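Local coordinates for secreted effector protein SifA (Salmonella typhimurium, PDB 3CXB), which alters host cell physiology as a virulence effector, interacts with host PLEKHM2 and is required for endosomal tubulation and formation of Salmonella-induced filaments, at residues V86-I96 against M147-I155. Numbering follows the deposited sequence.
Sequences VHNPHENDATI and MIKRRYSEI
Asn88 reaches across to strand 145-153 and is held there by both ends of its amide. Its ND2 donates to Arg150 O at 3.1 Å. This bond is fairly straight, 161° at the hydrogen, and the acceptor lies in the amide plane. The same ND2 also donates to Thr95 O, so one nitrogen ties the two ends of the 88-95 loop together and joins them to the strand. OD1 accepts from a water that in turn takes the N-H of Tyr152, 2.7 Å from water to N. The amide is thus fixed in rotation, and its OD1 rests on Arg151 CB.

The Asp93 carboxylate lies over a face of the Arg151 guanidinium. The two planes are nearly parallel, 6° apart, and Asp93 OD1 is 3.3 Å from Arg151 NH1. No N-H points at it, so the pairing is one of charge. Glu91 adds a long, oblique salt bridge from OE2 to Arg151 NH2 on an exposed, poorly ordered side chain. The other carboxylate oxygen, Asp93 OD2, meets Lys149 CB. From there the lysine runs extended past the loop, with Lys149 CD 3.4 Å from Ala94 CA.

Val86 on Tyr152 is the apolar contact. Val86 CG2 packs on Tyr152 CB at 3.4 Å, and Val86 CG1 approaches Tyr152 CD1. Ile96 CD1 lies against the carbonyl Arg150 O at 3.6 Å.

The contact joins the hairpin loop between strands 84-87 and 96-101 to strand 145-153, an outermost strand of the three-stranded antiparallel sheet. Ser162 and Thr163 of the adjacent strand 158-167 hydrogen-bond to the Asp93 carboxylate, so the loop spans two strands of that sheet. The Arg150 side chain leaves the backbone away from the loop, and its NH2 hydrogen-bonds to Gln297 OE1 of helix 283-303.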
ATOM      1  N   VAL A  86      -0.792 -16.423  -4.032  1.00 49.78           N
ATOM      2  CA  VAL A  86      -1.174 -15.274  -4.844  1.00 50.95           C
ATOM      3  C   VAL A  86      -0.467 -15.367  -6.204  1.00 53.95           C
ATOM      4  O   VAL A  86       0.721 -15.676  -6.265  1.00 52.24           O
ATOM      5  CB  VAL A  86      -0.825 -13.908  -4.130  1.00 46.68           C
ATOM      6  CG1 VAL A  86       0.191 -14.115  -3.040  1.00 48.91           C
ATOM      7  CG2 VAL A  86      -0.295 -12.906  -5.121  1.00 45.83           C
ATOM      8  N   HIS A  87      -1.193 -15.094  -7.287  1.00 56.79           N
ATOM      9  CA  HIS A  87      -0.617 -15.168  -8.629  1.00 59.58           C
ATOM     10  C   HIS A  87      -1.475 -14.391  -9.621  1.00 62.28           C
ATOM     11  O   HIS A  87      -2.630 -14.076  -9.326  1.00 62.88           O
ATOM     12  CB  HIS A  87      -0.599 -16.622  -9.080  1.00 60.18           C
ATOM     13  CG  HIS A  87      -1.968 -17.171  -9.337  1.00 58.47           C
ATOM     14  ND1 HIS A  87      -2.591 -17.072 -10.564  1.00 57.06           N
ATOM     15  CD2 HIS A  87      -2.869 -17.744  -8.502  1.00 59.19           C
ATOM     16  CE1 HIS A  87      -3.817 -17.558 -10.472  1.00 58.81           C
ATOM     17  NE2 HIS A  87      -4.011 -17.972  -9.232  1.00 59.43           N
ATOM     18  N   ASN A  88      -0.914 -14.107 -10.797  1.00 66.59           N
ATOM     19  CA  ASN A  88      -1.637 -13.418 -11.864  1.00 73.56           C
ATOM     20  C   ASN A  88      -2.021 -14.491 -12.863  1.00 78.30           C
ATOM     21  O   ASN A  88      -1.150 -15.131 -13.448  1.00 78.64           O
ATOM     22  CB  ASN A  88      -0.750 -12.405 -12.564  1.00 69.84           C
ATOM     23  CG  ASN A  88      -0.143 -11.434 -11.614  1.00 70.52           C
ATOM     24  OD1 ASN A  88       0.793 -11.770 -10.890  1.00 69.81           O
ATOM     25  ND2 ASN A  88      -0.679 -10.215 -11.583  1.00 69.06           N
ATOM     26  N   PRO A  89      -3.326 -14.696 -13.087  1.00 85.93           N
ATOM     27  CA  PRO A  89      -3.721 -15.732 -14.041  1.00 91.46           C
ATOM     28  C   PRO A  89      -2.957 -15.637 -15.356  1.00 96.58           C
ATOM     29  O   PRO A  89      -2.950 -14.590 -16.001  1.00 98.24           O
ATOM     30  CB  PRO A  89      -5.223 -15.497 -14.202  1.00 88.69           C
ATOM     31  CG  PRO A  89      -5.353 -14.024 -13.988  1.00 86.26           C
ATOM     32  CD  PRO A  89      -4.462 -13.805 -12.790  1.00 84.53           C
ATOM     33  N   HIS A  90      -2.301 -16.733 -15.730  1.00108.74           N
ATOM     34  CA  HIS A  90      -1.534 -16.796 -16.964  1.00123.83           C
ATOM     35  C   HIS A  90      -0.713 -15.523 -17.126  1.00123.63           C
ATOM     36  O   HIS A  90      -0.646 -14.939 -18.208  1.00125.71           O
ATOM     37  CB  HIS A  90      -2.480 -16.982 -18.157  1.00141.86           C
ATOM     38  CG  HIS A  90      -3.326 -18.220 -18.071  1.00160.99           C
ATOM     39  ND1 HIS A  90      -4.183 -18.464 -17.019  1.00167.29           N
ATOM     40  CD2 HIS A  90      -3.445 -19.280 -18.907  1.00167.36           C
ATOM     41  CE1 HIS A  90      -4.793 -19.621 -17.209  1.00175.71           C
ATOM     42  NE2 HIS A  90      -4.362 -20.136 -18.347  1.00175.73           N
ATOM     43  N   GLU A  91      -0.096 -15.103 -16.025  1.00124.56           N
ATOM     44  CA  GLU A  91       0.729 -13.902 -15.988  1.00123.79           C
ATOM     45  C   GLU A  91       0.045 -12.674 -16.578  1.00120.64           C
ATOM     46  O   GLU A  91       0.702 -11.769 -17.102  1.00120.58           O
ATOM     47  CB  GLU A  91       2.062 -14.154 -16.691  1.00128.60           C
ATOM     48  CG  GLU A  91       2.924 -15.202 -15.994  1.00135.20           C
ATOM     49  CD  GLU A  91       4.346 -14.728 -15.749  1.00138.59           C
ATOM     50  OE1 GLU A  91       5.156 -15.524 -15.231  1.00140.89           O
ATOM     51  OE2 GLU A  91       4.649 -13.557 -16.072  1.00140.92           O
ATOM     52  N   ASN A  92      -1.282 -12.652 -16.480  1.00117.65           N
ATOM     53  CA  ASN A  92      -2.080 -11.536 -16.975  1.00113.09           C
ATOM     54  C   ASN A  92      -2.041 -10.423 -15.932  1.00102.23           C
ATOM     55  O   ASN A  92      -2.882 -10.347 -15.037  1.00100.79           O
ATOM     56  CB  ASN A  92      -3.528 -11.973 -17.213  1.00127.77           C
ATOM     57  CG  ASN A  92      -4.388 -10.860 -17.790  1.00138.05           C
ATOM     58  OD1 ASN A  92      -5.608 -11.005 -17.927  1.00145.68           O
ATOM     59  ND2 ASN A  92      -3.756  -9.740 -18.136  1.00145.57           N
ATOM     60  N   ASP A  93      -1.045  -9.565 -16.067  1.00 87.94           N
ATOM     61  CA  ASP A  93      -0.828  -8.448 -15.167  1.00 77.27           C
ATOM     62  C   ASP A  93      -2.090  -7.635 -14.820  1.00 74.97           C
ATOM     63  O   ASP A  93      -2.221  -7.098 -13.714  1.00 68.64           O
ATOM     64  CB  ASP A  93       0.220  -7.547 -15.799  1.00 67.06           C
ATOM     65  CG  ASP A  93       0.880  -6.662 -14.805  1.00 60.33           C
ATOM     66  OD1 ASP A  93       1.182  -7.154 -13.701  1.00 56.57           O
ATOM     67  OD2 ASP A  93       1.110  -5.484 -15.127  1.00 57.15           O
ATOM     68  N   ALA A  94      -3.016  -7.536 -15.769  1.00 71.38           N
ATOM     69  CA  ALA A  94      -4.243  -6.778 -15.555  1.00 63.89           C
ATOM     70  C   ALA A  94      -5.033  -7.287 -14.356  1.00 58.21           C
ATOM     71  O   ALA A  94      -5.820  -6.549 -13.765  1.00 55.42           O
ATOM     72  CB  ALA A  94      -5.115  -6.826 -16.808  1.00 63.07           C
ATOM     73  N   THR A  95      -4.821  -8.543 -13.993  1.00 53.66           N
ATOM     74  CA  THR A  95      -5.543  -9.122 -12.879  1.00 52.92           C
ATOM     75  C   THR A  95      -4.622  -9.856 -11.890  1.00 51.97           C
ATOM     76  O   THR A  95      -3.507 -10.270 -12.243  1.00 50.33           O
ATOM     77  CB  THR A  95      -6.638 -10.081 -13.421  1.00 50.85           C
ATOM     78  OG1 THR A  95      -7.009 -11.033 -12.414  1.00 51.83           O
ATOM     79  CG2 THR A  95      -6.128 -10.816 -14.641  1.00 55.93           C
ATOM     80  N   ILE A  96      -5.074  -9.970 -10.640  1.00 49.37           N
ATOM     81  CA  ILE A  96      -4.325 -10.684  -9.610  1.00 47.49           C
ATOM     82  C   ILE A  96      -5.305 -11.356  -8.652  1.00 45.80           C
ATOM     83  O   ILE A  96      -6.372 -10.816  -8.352  1.00 45.08           O
ATOM     84  CB  ILE A  96      -3.341  -9.759  -8.845  1.00 43.04           C
ATOM     85  CG1 ILE A  96      -2.582 -10.579  -7.802  1.00 41.46           C
ATOM     86  CG2 ILE A  96      -4.072  -8.609  -8.234  1.00 40.25           C
ATOM     87  CD1 ILE A  96      -1.339  -9.920  -7.295  1.00 42.39           C
ATOM     88  N   MET A 147      -3.463   3.801 -14.018  1.00 58.32           N
ATOM     89  CA  MET A 147      -3.622   2.808 -12.966  1.00 59.90           C
ATOM     90  C   MET A 147      -2.291   2.110 -12.750  1.00 57.46           C
ATOM     91  O   MET A 147      -1.330   2.336 -13.483  1.00 57.04           O
ATOM     92  CB  MET A 147      -4.661   1.765 -13.358  1.00 65.90           C
ATOM     93  CG  MET A 147      -4.189   0.911 -14.506  1.00 74.92           C
ATOM     94  SD  MET A 147      -4.905  -0.726 -14.521  1.00 83.22           S
ATOM     95  CE  MET A 147      -6.180  -0.474 -15.841  1.00 89.14           C
ATOM     96  N   ILE A 148      -2.249   1.247 -11.746  1.00 53.78           N
ATOM     97  CA  ILE A 148      -1.040   0.516 -11.433  1.00 50.93           C
ATOM     98  C   ILE A 148      -1.386  -0.936 -11.243  1.00 51.09           C
ATOM     99  O   ILE A 148      -2.126  -1.275 -10.322  1.00 49.86           O
ATOM    100  CB  ILE A 148      -0.388   1.003 -10.121  1.00 51.01           C
ATOM    101  CG1 ILE A 148       0.055   2.453 -10.243  1.00 50.83           C
ATOM    102  CG2 ILE A 148       0.826   0.148  -9.793  1.00 49.79           C
ATOM    103  CD1 ILE A 148       0.655   2.986  -8.956  1.00 52.49           C
ATOM    104  N   LYS A 149      -0.861  -1.783 -12.122  1.00 51.00           N
ATOM    105  CA  LYS A 149      -1.074  -3.217 -12.014  1.00 51.56           C
ATOM    106  C   LYS A 149       0.005  -3.740 -11.076  1.00 50.21           C
ATOM    107  O   LYS A 149       0.960  -3.026 -10.758  1.00 48.55           O
ATOM    108  CB  LYS A 149      -0.987  -3.879 -13.386  1.00 55.23           C
ATOM    109  CG  LYS A 149      -2.162  -3.508 -14.275  1.00 59.29           C
ATOM    110  CD  LYS A 149      -2.072  -4.120 -15.665  1.00 64.59           C
ATOM    111  CE  LYS A 149      -3.190  -3.592 -16.574  1.00 69.20           C
ATOM    112  NZ  LYS A 149      -3.085  -4.076 -17.984  1.00 71.94           N
ATOM    113  N   ARG A 150      -0.147  -4.970 -10.602  1.00 51.11           N
ATOM    114  CA  ARG A 150       0.848  -5.492  -9.682  1.00 51.95           C
ATOM    115  C   ARG A 150       0.887  -7.009  -9.585  1.00 51.17           C
ATOM    116  O   ARG A 150      -0.110  -7.676  -9.822  1.00 47.67           O
ATOM    117  CB  ARG A 150       0.605  -4.891  -8.302  1.00 55.74           C
ATOM    118  CG  ARG A 150      -0.726  -5.308  -7.681  1.00 60.31           C
ATOM    119  CD  ARG A 150      -1.135  -4.394  -6.525  1.00 62.98           C
ATOM    120  NE  ARG A 150      -2.035  -3.319  -6.944  1.00 67.72           N
ATOM    121  CZ  ARG A 150      -1.903  -2.050  -6.570  1.00 72.05           C
ATOM    122  NH1 ARG A 150      -2.770  -1.136  -6.990  1.00 72.45           N
ATOM    123  NH2 ARG A 150      -0.893  -1.692  -5.785  1.00 75.02           N
ATOM    124  N   ARG A 151       2.058  -7.539  -9.233  1.00 52.84           N
ATOM    125  CA  ARG A 151       2.261  -8.985  -9.095  1.00 52.57           C
ATOM    126  C   ARG A 151       3.024  -9.252  -7.792  1.00 49.73           C
ATOM    127  O   ARG A 151       3.808  -8.421  -7.346  1.00 48.44           O
ATOM    128  CB  ARG A 151       3.029  -9.526 -10.305  1.00 53.85           C
ATOM    129  CG  ARG A 151       4.436  -8.962 -10.460  1.00 61.00           C
ATOM    130  CD  ARG A 151       5.154  -9.525 -11.698  1.00 64.67           C
ATOM    131  NE  ARG A 151       4.637  -8.970 -12.952  1.00 66.46           N
ATOM    132  CZ  ARG A 151       3.934  -9.651 -13.852  1.00 67.11           C
ATOM    133  NH1 ARG A 151       3.519  -9.049 -14.956  1.00 64.83           N
ATOM    134  NH2 ARG A 151       3.650 -10.935 -13.654  1.00 69.38           N
ATOM    135  N   TYR A 152       2.770 -10.401  -7.179  1.00 46.83           N
ATOM    136  CA  TYR A 152       3.396 -10.768  -5.915  1.00 47.59           C
ATOM    137  C   TYR A 152       4.914 -10.671  -5.895  1.00 49.71           C
ATOM    138  O   TYR A 152       5.580 -11.137  -6.814  1.00 51.30           O
ATOM    139  CB  TYR A 152       2.991 -12.188  -5.552  1.00 45.43           C
ATOM    140  CG  TYR A 152       3.616 -12.701  -4.284  1.00 45.12           C
ATOM    141  CD1 TYR A 152       3.133 -12.307  -3.039  1.00 44.24           C
ATOM    142  CD2 TYR A 152       4.684 -13.585  -4.326  1.00 45.21           C
ATOM    143  CE1 TYR A 152       3.690 -12.781  -1.863  1.00 43.76           C
ATOM    144  CE2 TYR A 152       5.256 -14.064  -3.155  1.00 46.45           C
ATOM    145  CZ  TYR A 152       4.751 -13.659  -1.923  1.00 45.64           C
ATOM    146  OH  TYR A 152       5.301 -14.151  -0.762  1.00 42.29           O
ATOM    147  N   SER A 153       5.458 -10.077  -4.840  1.00 50.85           N
ATOM    148  CA  SER A 153       6.904  -9.948  -4.689  1.00 51.35           C
ATOM    149  C   SER A 153       7.278 -10.545  -3.340  1.00 54.40           C
ATOM    150  O   SER A 153       6.988  -9.955  -2.302  1.00 55.89           O
ATOM    151  CB  SER A 153       7.302  -8.481  -4.727  1.00 50.42           C
ATOM    152  OG  SER A 153       8.686  -8.325  -4.500  1.00 47.59           O
ATOM    153  N   GLU A 154       7.929 -11.705  -3.346  1.00 59.44           N
ATOM    154  CA  GLU A 154       8.280 -12.365  -2.090  1.00 64.50           C
ATOM    155  C   GLU A 154       9.372 -11.682  -1.289  1.00 62.07           C
ATOM    156  O   GLU A 154       9.601 -12.029  -0.136  1.00 61.82           O
ATOM    157  CB  GLU A 154       8.661 -13.826  -2.329  1.00 74.81           C
ATOM    158  CG  GLU A 154      10.118 -14.073  -2.665  1.00 86.98           C
ATOM    159  CD  GLU A 154      10.447 -15.557  -2.699  1.00 94.88           C
ATOM    160  OE1 GLU A 154      10.023 -16.240  -3.664  1.00101.01           O
ATOM    161  OE2 GLU A 154      11.114 -16.038  -1.753  1.00100.88           O
ATOM    162  N   ILE A 155      10.052 -10.718  -1.894  1.00 60.68           N
ATOM    163  CA  ILE A 155      11.088  -9.988  -1.174  1.00 59.36           C
ATOM    164  C   ILE A 155      10.428  -9.122  -0.115  1.00 56.26           C
ATOM    165  O   ILE A 155      11.013  -8.849   0.921  1.00 56.01           O
ATOM    166  CB  ILE A 155      11.927  -9.102  -2.126  1.00 62.08           C
ATOM    167  CG1 ILE A 155      12.888  -9.991  -2.903  1.00 63.48           C
ATOM    168  CG2 ILE A 155      12.726  -8.064  -1.347  1.00 61.39           C
ATOM    169  CD1 ILE A 155      13.718 -10.900  -1.996  1.00 64.69           C
TER
HETATM  170  O   HOH W   1       2.096 -12.463  -8.750  1.00 56.53           O